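PDB 6HLX: AgaA from Rhizobium radiobacter, which binds the opine agropinic acid as the periplasmic solute-binding component of an ABC transporter that imports it into the bacterium. Local coordinates for residues S9-T14 with Y193-D198; F249-K254 with N320-R325; T384-L389 with K431-F436. All blocks are in the same frame, centred on the assembly; numbering follows the deposited sequence.

Contact 1 of 3, residues S9-T14 with Y193-D198; sequences SGEPST and YVFYSD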
loop_
_atom_site.group_PDB
_atom_site.type_symbol
_atom_site.label_atom_id
_atom_site.label_comp_id
_atom_site.label_asym_id
_atom_site.label_seq_id
_atom_site.Cartn_x
_atom_site.Cartn_y
_atom_site.Cartn_z
ATOM N N SER A 9 4.459 -10.324 9.286
ATOM C CA SER A 9 3.420 -10.018 10.272
ATOM C C SER A 9 2.120 -10.786 10.052
ATOM O O SER A 9 1.189 -10.641 10.850
ATOM C CB SER A 9 3.149 -8.513 10.323
ATOM O OG SER A 9 2.609 -8.088 9.088
ATOM N N GLY A 10 2.065 -11.587 8.984
ATOM C CA GLY A 10 0.897 -12.415 8.713
ATOM C C GLY A 10 1.075 -13.325 7.523
ATOM O O GLY A 10 2.004 -13.157 6.730
ATOM N N GLU A 11 0.113 -14.222 7.352
ATOM C CA GLU A 11 0.086 -15.108 6.206
ATOM C C GLU A 11 -0.693 -14.416 5.079
ATOM O O GLU A 11 -1.826 -13.984 5.303
ATOM C CB GLU A 11 -0.588 -16.437 6.592
ATOM C CG GLU A 11 -0.782 -17.395 5.431
ATOM C CD GLU A 11 -1.114 -18.824 5.835
ATOM O OE1 GLU A 11 -0.807 -19.748 5.048
ATOM O OE2 GLU A 11 -1.678 -19.028 6.935
ATOM N N PRO A 12 -0.143 -14.342 3.852
ATOM C CA PRO A 12 -0.912 -13.705 2.762
ATOM C C PRO A 12 -2.224 -14.450 2.499
ATOM O O PRO A 12 -2.250 -15.692 2.431
ATOM C CB PRO A 12 0.018 -13.847 1.548
ATOM C CG PRO A 12 1.421 -13.880 2.162
ATOM C CD PRO A 12 1.213 -14.724 3.411
ATOM N N SER A 13 -3.318 -13.698 2.358
ATOM C CA SER A 13 -4.626 -14.289 2.044
ATOM C C SER A 13 -4.603 -14.835 0.606
ATOM O O SER A 13 -5.286 -15.813 0.298
ATOM C CB SER A 13 -5.721 -13.236 2.186
ATOM O OG SER A 13 -5.439 -12.153 1.317
ATOM N N THR A 14 -3.765 -14.223 -0.255
ATOM C CA THR A 14 -3.571 -14.633 -1.648
ATOM C C THR A 14 -2.287 -14.055 -2.230
ATOM O O THR A 14 -1.815 -13.005 -1.788
ATOM C CB THR A 14 -4.775 -14.245 -2.545
ATOM O OG1 THR A 14 -4.570 -14.838 -3.841
ATOM C CG2 THR A 14 -4.969 -12.723 -2.683
ATOM N N TYR A 193 9.704 -17.221 4.052
ATOM C CA TYR A 193 8.835 -16.168 4.618
ATOM C C TYR A 193 7.948 -16.875 5.639
ATOM O O TYR A 193 7.038 -17.596 5.242
ATOM C CB TYR A 193 7.996 -15.495 3.508
ATOM C CG TYR A 193 8.839 -14.660 2.571
ATOM C CD1 TYR A 193 9.165 -13.338 2.880
ATOM C CD2 TYR A 193 9.316 -15.188 1.374
ATOM C CE1 TYR A 193 9.971 -12.573 2.032
ATOM C CE2 TYR A 193 10.105 -14.426 0.508
ATOM C CZ TYR A 193 10.458 -13.131 0.858
ATOM O OH TYR A 193 11.270 -12.409 0.014
ATOM N N VAL A 194 8.240 -16.709 6.926
ATOM C CA VAL A 194 7.572 -17.406 8.039
ATOM C C VAL A 194 6.520 -16.475 8.647
ATOM O O VAL A 194 6.800 -15.310 8.917
ATOM C CB VAL A 194 8.611 -17.865 9.088
ATOM C CG1 VAL A 194 7.950 -18.726 10.172
ATOM C CG2 VAL A 194 9.778 -18.628 8.429
ATOM N N PHE A 195 5.341 -16.996 8.887
ATOM C CA PHE A 195 4.220 -16.173 9.357
ATOM C C PHE A 195 4.158 -16.085 10.863
ATOM O O PHE A 195 3.978 -17.113 11.530
ATOM C CB PHE A 195 2.899 -16.758 8.820
ATOM C CG PHE A 195 2.959 -17.188 7.362
ATOM C CD1 PHE A 195 3.502 -16.351 6.392
ATOM C CD2 PHE A 195 2.402 -18.391 6.956
ATOM C CE1 PHE A 195 3.557 -16.745 5.052
ATOM C CE2 PHE A 195 2.428 -18.779 5.605
ATOM C CZ PHE A 195 3.014 -17.959 4.668
ATOM N N TYR A 196 4.280 -14.859 11.398
ATOM C CA TYR A 196 4.160 -14.601 12.843
ATOM C C TYR A 196 3.055 -13.572 13.075
ATOM O O TYR A 196 3.337 -12.368 13.109
ATOM C CB TYR A 196 5.484 -14.094 13.426
ATOM C CG TYR A 196 6.581 -15.128 13.479
ATOM C CD1 TYR A 196 6.727 -15.964 14.585
ATOM C CD2 TYR A 196 7.523 -15.222 12.461
ATOM C CE1 TYR A 196 7.758 -16.901 14.651
ATOM C CE2 TYR A 196 8.568 -16.141 12.525
ATOM C CZ TYR A 196 8.668 -16.995 13.611
ATOM O OH TYR A 196 9.704 -17.906 13.665
ATOM N N SER A 197 1.792 -14.041 13.217
ATOM C CA SER A 197 0.654 -13.145 13.401
ATOM C C SER A 197 0.615 -12.454 14.770
ATOM O O SER A 197 0.051 -11.365 14.882
ATOM C CB SER A 197 -0.648 -13.878 13.108
ATOM O OG SER A 197 -0.550 -14.336 11.770
ATOM N N ASP A 198 1.201 -13.077 15.809
ATOM C CA ASP A 198 1.247 -12.446 17.129
ATOM C C ASP A 198 2.585 -11.649 17.125
ATOM O O ASP A 198 3.652 -12.265 17.002
ATOM C CB ASP A 198 1.218 -13.504 18.248
ATOM C CG ASP A 198 1.466 -12.899 19.619
ATOM O OD1 ASP A 198 2.614 -12.484 19.883
ATOM O OD2 ASP A 198 0.510 -12.816 20.415
HETATM O O HOH W 1 1.108 -9.274 13.218
HETATM O O HOH W 2 -1.911 -14.126 9.472
#
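The Phe195 ring carries Glu11 over one face. Glu11 CB stands 3.8 Å from the Phe195 ring centroid, 20° off the ring normal, a CH-pi contact displaced toward the rim. Glu11 CG is anti to its backbone N (chi1 175°), and the chain beyond is extended. It therefore runs out across the same face, with the carboxylate tilted 27° from the ring plane. Glu11 OE1 ends 3.4 Å from Phe195 CE2. That oxygen is gripped by two N-H groups, Trp166 NE1 and Gly169 N, which hold the carboxylate in place. Two more atoms approach the ring obliquely: Pro12 CD, 3.5 Å from Phe195 CE1, and Gly10 O, 3.5 Å from Phe195 CD1. No direct hydrogen bond joins the segments. Instead, Glu11 N donates to a water at 2.9 Å, and this water also bonds to Ser197 OG at 2.7 Å. Phe195 ends strand 190-195, which lies in a mixed sheet of this periplasmic binding protein between strands 3-8 and 171-176. Residues 9-14 leave strand 3-8, bring Ser9 near the bound agropinic acid and pass over Phe195 before helix 23-32. Phe195 and Pro12 both touch Ile172 of strand 171-176, while Tyr196 leans on helix 199-207.

Contact 2 of 3, residues F249-K254 with N320-R325; sequences FEPFSK and NGFEVR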
loop_
_atom_site.group_PDB
_atom_site.type_symbol
_atom_site.label_atom_id
_atom_site.label_comp_id
_atom_site.label_asym_id
_atom_site.label_seq_id
_atom_site.Cartn_x
_atom_site.Cartn_y
_atom_site.Cartn_z
ATOM N N PHE A 249 -23.414 5.000 4.523
ATOM C CA PHE A 249 -23.875 5.062 5.916
ATOM C C PHE A 249 -24.263 6.527 6.066
ATOM O O PHE A 249 -23.395 7.407 6.020
ATOM C CB PHE A 249 -22.775 4.630 6.909
ATOM C CG PHE A 249 -23.215 4.647 8.358
ATOM C CD1 PHE A 249 -24.094 3.686 8.850
ATOM C CD2 PHE A 249 -22.738 5.614 9.234
ATOM C CE1 PHE A 249 -24.495 3.704 10.193
ATOM C CE2 PHE A 249 -23.136 5.631 10.576
ATOM C CZ PHE A 249 -24.014 4.679 11.046
ATOM N N GLU A 250 -25.580 6.799 6.136
ATOM C CA GLU A 250 -26.139 8.153 6.090
ATOM C C GLU A 250 -25.331 9.235 6.878
ATOM O O GLU A 250 -24.945 10.205 6.226
ATOM C CB GLU A 250 -27.625 8.174 6.465
ATOM C CG GLU A 250 -28.270 9.516 6.150
ATOM C CD GLU A 250 -29.765 9.531 5.889
ATOM O OE1 GLU A 250 -30.429 8.486 6.077
ATOM O OE2 GLU A 250 -30.274 10.604 5.489
ATOM N N PRO A 251 -25.007 9.117 8.190
ATOM C CA PRO A 251 -24.210 10.183 8.842
ATOM C C PRO A 251 -22.877 10.493 8.129
ATOM O O PRO A 251 -22.475 11.654 8.038
ATOM C CB PRO A 251 -23.962 9.611 10.252
ATOM C CG PRO A 251 -25.133 8.724 10.495
ATOM C CD PRO A 251 -25.394 8.076 9.171
ATOM N N PHE A 252 -22.234 9.463 7.557
ATOM C CA PHE A 252 -20.935 9.612 6.877
ATOM C C PHE A 252 -21.022 10.175 5.461
ATOM O O PHE A 252 -19.998 10.301 4.802
ATOM C CB PHE A 252 -20.173 8.277 6.890
ATOM C CG PHE A 252 -19.772 7.820 8.268
ATOM C CD1 PHE A 252 -19.649 8.729 9.317
ATOM C CD2 PHE A 252 -19.435 6.494 8.502
ATOM C CE1 PHE A 252 -19.287 8.299 10.595
ATOM C CE2 PHE A 252 -19.039 6.073 9.769
ATOM C CZ PHE A 252 -18.953 6.978 10.801
ATOM N N SER A 253 -22.236 10.469 4.976
ATOM C CA SER A 253 -22.401 11.105 3.668
ATOM C C SER A 253 -22.265 12.616 3.861
ATOM O O SER A 253 -22.269 13.359 2.881
ATOM C CB SER A 253 -23.783 10.800 3.098
ATOM O OG SER A 253 -24.808 11.462 3.820
ATOM N N LYS A 254 -22.184 13.068 5.135
ATOM C CA LYS A 254 -22.157 14.485 5.488
ATOM C C LYS A 254 -20.775 15.027 5.830
ATOM O O LYS A 254 -20.195 14.593 6.824
ATOM C CB LYS A 254 -23.149 14.785 6.632
ATOM C CG LYS A 254 -24.583 14.414 6.277
ATOM C CD LYS A 254 -25.504 14.428 7.474
ATOM C CE LYS A 254 -26.879 13.870 7.150
ATOM N NZ LYS A 254 -27.596 14.674 6.122
ATOM N N ASN A 320 -28.097 14.181 19.361
ATOM C CA ASN A 320 -27.902 13.099 20.323
ATOM C C ASN A 320 -26.914 12.061 19.808
ATOM O O ASN A 320 -26.816 10.988 20.391
ATOM C CB ASN A 320 -29.249 12.445 20.648
ATOM C CG ASN A 320 -30.266 13.433 21.169
ATOM O OD1 ASN A 320 -31.370 13.569 20.628
ATOM N ND2 ASN A 320 -29.901 14.160 22.215
ATOM N N GLY A 321 -26.192 12.387 18.734
ATOM C CA GLY A 321 -25.221 11.483 18.125
ATOM C C GLY A 321 -25.898 10.344 17.394
ATOM O O GLY A 321 -27.031 10.493 16.918
ATOM N N PHE A 322 -25.216 9.187 17.307
ATOM C CA PHE A 322 -25.740 8.005 16.618
ATOM C C PHE A 322 -24.908 6.789 16.987
ATOM O O PHE A 322 -23.834 6.939 17.585
ATOM C CB PHE A 322 -25.736 8.204 15.071
ATOM C CG PHE A 322 -24.404 8.617 14.469
ATOM C CD1 PHE A 322 -23.455 7.661 14.116
ATOM C CD2 PHE A 322 -24.106 9.959 14.252
ATOM C CE1 PHE A 322 -22.218 8.041 13.556
ATOM C CE2 PHE A 322 -22.874 10.341 13.705
ATOM C CZ PHE A 322 -21.934 9.380 13.363
ATOM N N GLU A 323 -25.378 5.596 16.586
ATOM C CA GLU A 323 -24.651 4.341 16.806
ATOM C C GLU A 323 -23.955 3.957 15.499
ATOM O O GLU A 323 -24.508 4.158 14.412
ATOM C CB GLU A 323 -25.609 3.224 17.236
ATOM C CG GLU A 323 -26.394 3.539 18.503
ATOM C CD GLU A 323 -27.338 2.462 19.010
ATOM O OE1 GLU A 323 -27.734 2.545 20.195
ATOM O OE2 GLU A 323 -27.687 1.543 18.231
ATOM N N VAL A 324 -22.735 3.392 15.592
ATOM C CA VAL A 324 -21.981 3.019 14.406
ATOM C C VAL A 324 -21.009 1.899 14.763
ATOM O O VAL A 324 -20.649 1.755 15.926
ATOM C CB VAL A 324 -21.241 4.268 13.815
ATOM C CG1 VAL A 324 -20.207 4.824 14.787
ATOM C CG2 VAL A 324 -20.617 3.995 12.445
ATOM N N ARG A 325 -20.544 1.163 13.759
ATOM C CA ARG A 325 -19.547 0.126 13.960
ATOM C C ARG A 325 -18.255 0.534 13.276
ATOM O O ARG A 325 -18.292 0.998 12.137
ATOM C CB ARG A 325 -20.025 -1.217 13.395
ATOM C CG ARG A 325 -21.334 -1.726 14.027
ATOM C CD ARG A 325 -21.512 -3.218 13.806
ATOM N NE ARG A 325 -20.585 -4.005 14.623
ATOM C CZ ARG A 325 -20.850 -4.459 15.845
ATOM N NH1 ARG A 325 -22.025 -4.214 16.415
ATOM N NH2 ARG A 325 -19.941 -5.164 16.508
#
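This is an apolar, aromatic-rich contact between a 3-10 turn and a sheet strand of the periplasmic binding protein fold. The turn, 250-253, lies between strand 240-245 and helix 255-264. The partner, strand 322-327, belongs to the same mixed sheet as 240-245 and starts a beta-alpha-beta crossover through helix 333-347 to the parallel strand 351-356. Strand alternation sets the layout. Phe322 and Val324 both point at the turn, and Glu323 between them points away. Phe322 uses the crowded rotamer, with CG between its backbone N and carbonyl carbon (chi1 53°). Its ring receives Pro251 over one face. Pro251 CB sits 3.8 Å from the Phe322 ring centroid, 17° off the ring normal, so this is a CH-pi contact. Phe252 reaches the same ring obliquely, with CE1 4.0 Å from Phe322 CZ. Val324 works through one branch. Its CG2, anti to the backbone N, lies 3.5 Å from Phe249 CE2. The same methyl is 3.7 Å from Phe252 CE2, so it touches both rings. Within 249-254, Phe249 CD2 packs over a face of Phe252, and Pro251 CD covers a face of Phe249. The turn is held by Glu250 O, which accepts from both Ser253 N and Ser253 OG, the latter at 2.7 Å. Behind the contact, Phe252 meets Phe245 edge-to-face and touches Val257 and Ile261 of helix 255-264. No hydrogen bond crosses between the segments. Phe249 CG is anti to its backbone N (chi1 -179°), which sends the ring out to the strand. There its edge meets Phe322, with Phe249 CE2 3.9 Å from Phe322 CE1, and Phe249 CZ lies 3.4 Å from Glu323 O, near the ring plane.

Contact 3 of 3, residues T384-L389 with K431-F436; sequences TDADWL and KIYDAF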
loop_
_atom_site.group_PDB
_atom_site.type_symbol
_atom_site.label_atom_id
_atom_site.label_comp_id
_atom_site.label_asym_id
_atom_site.label_seq_id
_atom_site.Cartn_x
_atom_site.Cartn_y
_atom_site.Cartn_z
ATOM N N THR A 384 4.799 7.499 -5.817
ATOM C CA THR A 384 5.473 8.688 -5.311
ATOM C C THR A 384 5.247 9.923 -6.211
ATOM O O THR A 384 6.058 10.836 -6.197
ATOM C CB THR A 384 6.952 8.421 -5.064
ATOM O OG1 THR A 384 7.528 8.049 -6.310
ATOM C CG2 THR A 384 7.179 7.329 -4.034
ATOM N N ASP A 385 4.181 9.930 -7.002
ATOM C CA ASP A 385 3.781 11.105 -7.769
ATOM C C ASP A 385 2.582 11.666 -6.994
ATOM O O ASP A 385 1.847 10.894 -6.344
ATOM C CB ASP A 385 3.347 10.734 -9.207
ATOM C CG ASP A 385 2.856 11.957 -9.976
ATOM O OD1 ASP A 385 3.700 12.760 -10.419
ATOM O OD2 ASP A 385 1.628 12.151 -10.055
ATOM N N ALA A 386 2.307 12.982 -7.146
ATOM C CA ALA A 386 1.169 13.638 -6.477
ATOM C C ALA A 386 -0.161 12.936 -6.785
ATOM O O ALA A 386 -1.114 13.048 -5.992
ATOM C CB ALA A 386 1.074 15.081 -6.916
ATOM N N ASP A 387 -0.250 12.240 -7.944
ATOM C CA ASP A 387 -1.487 11.541 -8.317
ATOM C C ASP A 387 -1.814 10.343 -7.409
ATOM O O ASP A 387 -2.855 9.703 -7.597
ATOM C CB ASP A 387 -1.524 11.143 -9.802
ATOM C CG ASP A 387 -2.911 10.708 -10.254
ATOM O OD1 ASP A 387 -3.878 11.472 -10.022
ATOM O OD2 ASP A 387 -3.037 9.575 -10.766
ATOM N N TRP A 388 -0.974 10.066 -6.384
ATOM C CA TRP A 388 -1.342 9.041 -5.388
ATOM C C TRP A 388 -2.720 9.425 -4.804
ATOM O O TRP A 388 -3.497 8.566 -4.399
ATOM C CB TRP A 388 -0.305 8.962 -4.247
ATOM C CG TRP A 388 -0.258 10.144 -3.303
ATOM C CD1 TRP A 388 0.576 11.225 -3.383
ATOM C CD2 TRP A 388 -0.981 10.283 -2.059
ATOM N NE1 TRP A 388 0.387 12.054 -2.293
ATOM C CE2 TRP A 388 -0.544 11.484 -1.451
ATOM C CE3 TRP A 388 -1.956 9.502 -1.395
ATOM C CZ2 TRP A 388 -1.023 11.911 -0.191
ATOM C CZ3 TRP A 388 -2.447 9.936 -0.160
ATOM C CH2 TRP A 388 -2.003 11.140 0.414
ATOM N N LEU A 389 -3.030 10.737 -4.793
ATOM C CA LEU A 389 -4.306 11.252 -4.289
ATOM C C LEU A 389 -5.527 10.681 -5.008
ATOM O O LEU A 389 -6.584 10.551 -4.379
ATOM C CB LEU A 389 -4.307 12.790 -4.354
ATOM C CG LEU A 389 -3.294 13.467 -3.408
ATOM C CD1 LEU A 389 -3.023 14.942 -3.832
ATOM C CD2 LEU A 389 -3.778 13.371 -1.935
ATOM N N LYS A 431 -0.424 24.472 -8.501
ATOM C CA LYS A 431 -1.613 25.319 -8.318
ATOM C C LYS A 431 -2.871 24.438 -8.258
ATOM O O LYS A 431 -3.815 24.738 -7.522
ATOM C CB LYS A 431 -1.776 26.285 -9.506
ATOM C CG LYS A 431 -0.626 27.271 -9.707
ATOM C CD LYS A 431 -0.964 28.190 -10.887
ATOM C CE LYS A 431 0.163 29.103 -11.292
ATOM N NZ LYS A 431 -0.228 29.949 -12.452
ATOM N N ILE A 432 -2.891 23.376 -9.079
ATOM C CA ILE A 432 -4.008 22.438 -9.159
ATOM C C ILE A 432 -4.128 21.664 -7.841
ATOM O O ILE A 432 -5.218 21.586 -7.279
ATOM C CB ILE A 432 -3.836 21.497 -10.382
ATOM C CG1 ILE A 432 -3.861 22.298 -11.706
ATOM C CG2 ILE A 432 -4.918 20.411 -10.373
ATOM C CD1 ILE A 432 -3.178 21.563 -12.859
ATOM N N TYR A 433 -3.028 21.072 -7.365
ATOM C CA TYR A 433 -3.081 20.300 -6.114
ATOM C C TYR A 433 -3.382 21.201 -4.901
ATOM O O TYR A 433 -4.059 20.753 -3.971
ATOM C CB TYR A 433 -1.830 19.434 -5.926
ATOM C CG TYR A 433 -1.785 18.332 -6.964
ATOM C CD1 TYR A 433 -2.678 17.259 -6.912
ATOM C CD2 TYR A 433 -0.915 18.406 -8.050
ATOM C CE1 TYR A 433 -2.672 16.262 -7.888
ATOM C CE2 TYR A 433 -0.894 17.412 -9.030
ATOM C CZ TYR A 433 -1.786 16.351 -8.952
ATOM O OH TYR A 433 -1.822 15.408 -9.943
ATOM N N ASP A 434 -2.923 22.472 -4.929
ATOM C CA ASP A 434 -3.234 23.411 -3.846
ATOM C C ASP A 434 -4.750 23.671 -3.783
ATOM O O ASP A 434 -5.321 23.719 -2.689
ATOM C CB ASP A 434 -2.477 24.733 -4.025
ATOM C CG ASP A 434 -0.986 24.668 -3.737
ATOM O OD1 ASP A 434 -0.552 23.738 -3.003
ATOM O OD2 ASP A 434 -0.249 25.539 -4.247
ATOM N N ALA A 435 -5.407 23.833 -4.958
ATOM C CA ALA A 435 -6.862 24.024 -5.004
ATOM C C ALA A 435 -7.576 22.726 -4.579
ATOM O O ALA A 435 -8.590 22.774 -3.874
ATOM C CB ALA A 435 -7.307 24.451 -6.401
ATOM N N PHE A 436 -7.013 21.563 -4.963
ATOM C CA PHE A 436 -7.576 20.256 -4.585
ATOM C C PHE A 436 -7.584 20.143 -3.046
ATOM O O PHE A 436 -8.586 19.724 -2.467
ATOM C CB PHE A 436 -6.750 19.095 -5.197
ATOM C CG PHE A 436 -6.918 17.811 -4.405
ATOM C CD1 PHE A 436 -8.036 17.001 -4.586
ATOM C CD2 PHE A 436 -6.009 17.463 -3.415
ATOM C CE1 PHE A 436 -8.233 15.862 -3.793
ATOM C CE2 PHE A 436 -6.219 16.336 -2.607
ATOM C CZ PHE A 436 -7.321 15.535 -2.818
HETATM O O HOH W 3 -4.157 14.158 -9.995
#
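Asp387 OD1 is gripped three times: by a salt bridge from Arg421 NE, by a hydrogen bond with Ser390 OG, and by a water that donates to it at 2.7 Å. That water is the link to the other segment. It accepts from Tyr433 OH at 2.6 Å. No hydrogen bond runs directly between 384-389 and 431-436. Just before, Asp385 OD2 accepts from Asp387 N at 2.8 Å, closing an Asx turn. The bond is nearly straight at the hydrogen, 164°, but the N-H comes from above the carboxylate plane. Arg429 NH1 forms a salt bridge with Asp385 OD2 and a hydrogen bond with Tyr433 OH, so one arginine serves both this cap and the tyrosine hydroxyl. A type I turn from Asp385 to Trp388 overlaps the Asx turn and leads into helix 388-393. The turn presents Ala386 to helix 426-443. Ala386 CB lies 3.8 Å from the Tyr433 ring centroid, 16° off the normal, a CH-pi contact over one face. Leu389 CD1 reaches both rings obliquely, 3.9 Å from Tyr433 CD1 and 3.7 Å from Phe436 CE2. Tyr433 and Phe436 are one helical turn apart and point the same way, and both rings touch that methyl. Leu389 and Phe436 also touch Leu417 of helix 411-422, which adds a third helix to this core. All the touching residues are buried, and one of them, Asp387, carries a carboxylate; that of Asp385 lies close by. With an arginine bound to each, both Asp385 and Asp387 are probably ionised. Tyr433 OH donates a hydrogen bond to the water, and the water donates one to Asp387 OD1, so donor and acceptor alternate along this short chain.

In the fold
The three contacts are separate and follow one another along the chain. Contact 1 is the one beside the ligand: the Ser9 side chain is about 5 Å from the bound agropinic acid. Its Phe195 is also about 5 Å, side chain to side chain, from Glu171, which binds zinc with His192. Contact 2 is farther off, with the Phe252 side chain about 14 Å from agropinic acid. Contact 3 lies away from the annotated sites, on the opposite side of the chain's centre from contact 1. Centres of contacts 1 and 3 are about 34 Å apart, as are those of 1 and 2. Contacts 2 and 3 come closest, about 15 Å between nearest atoms.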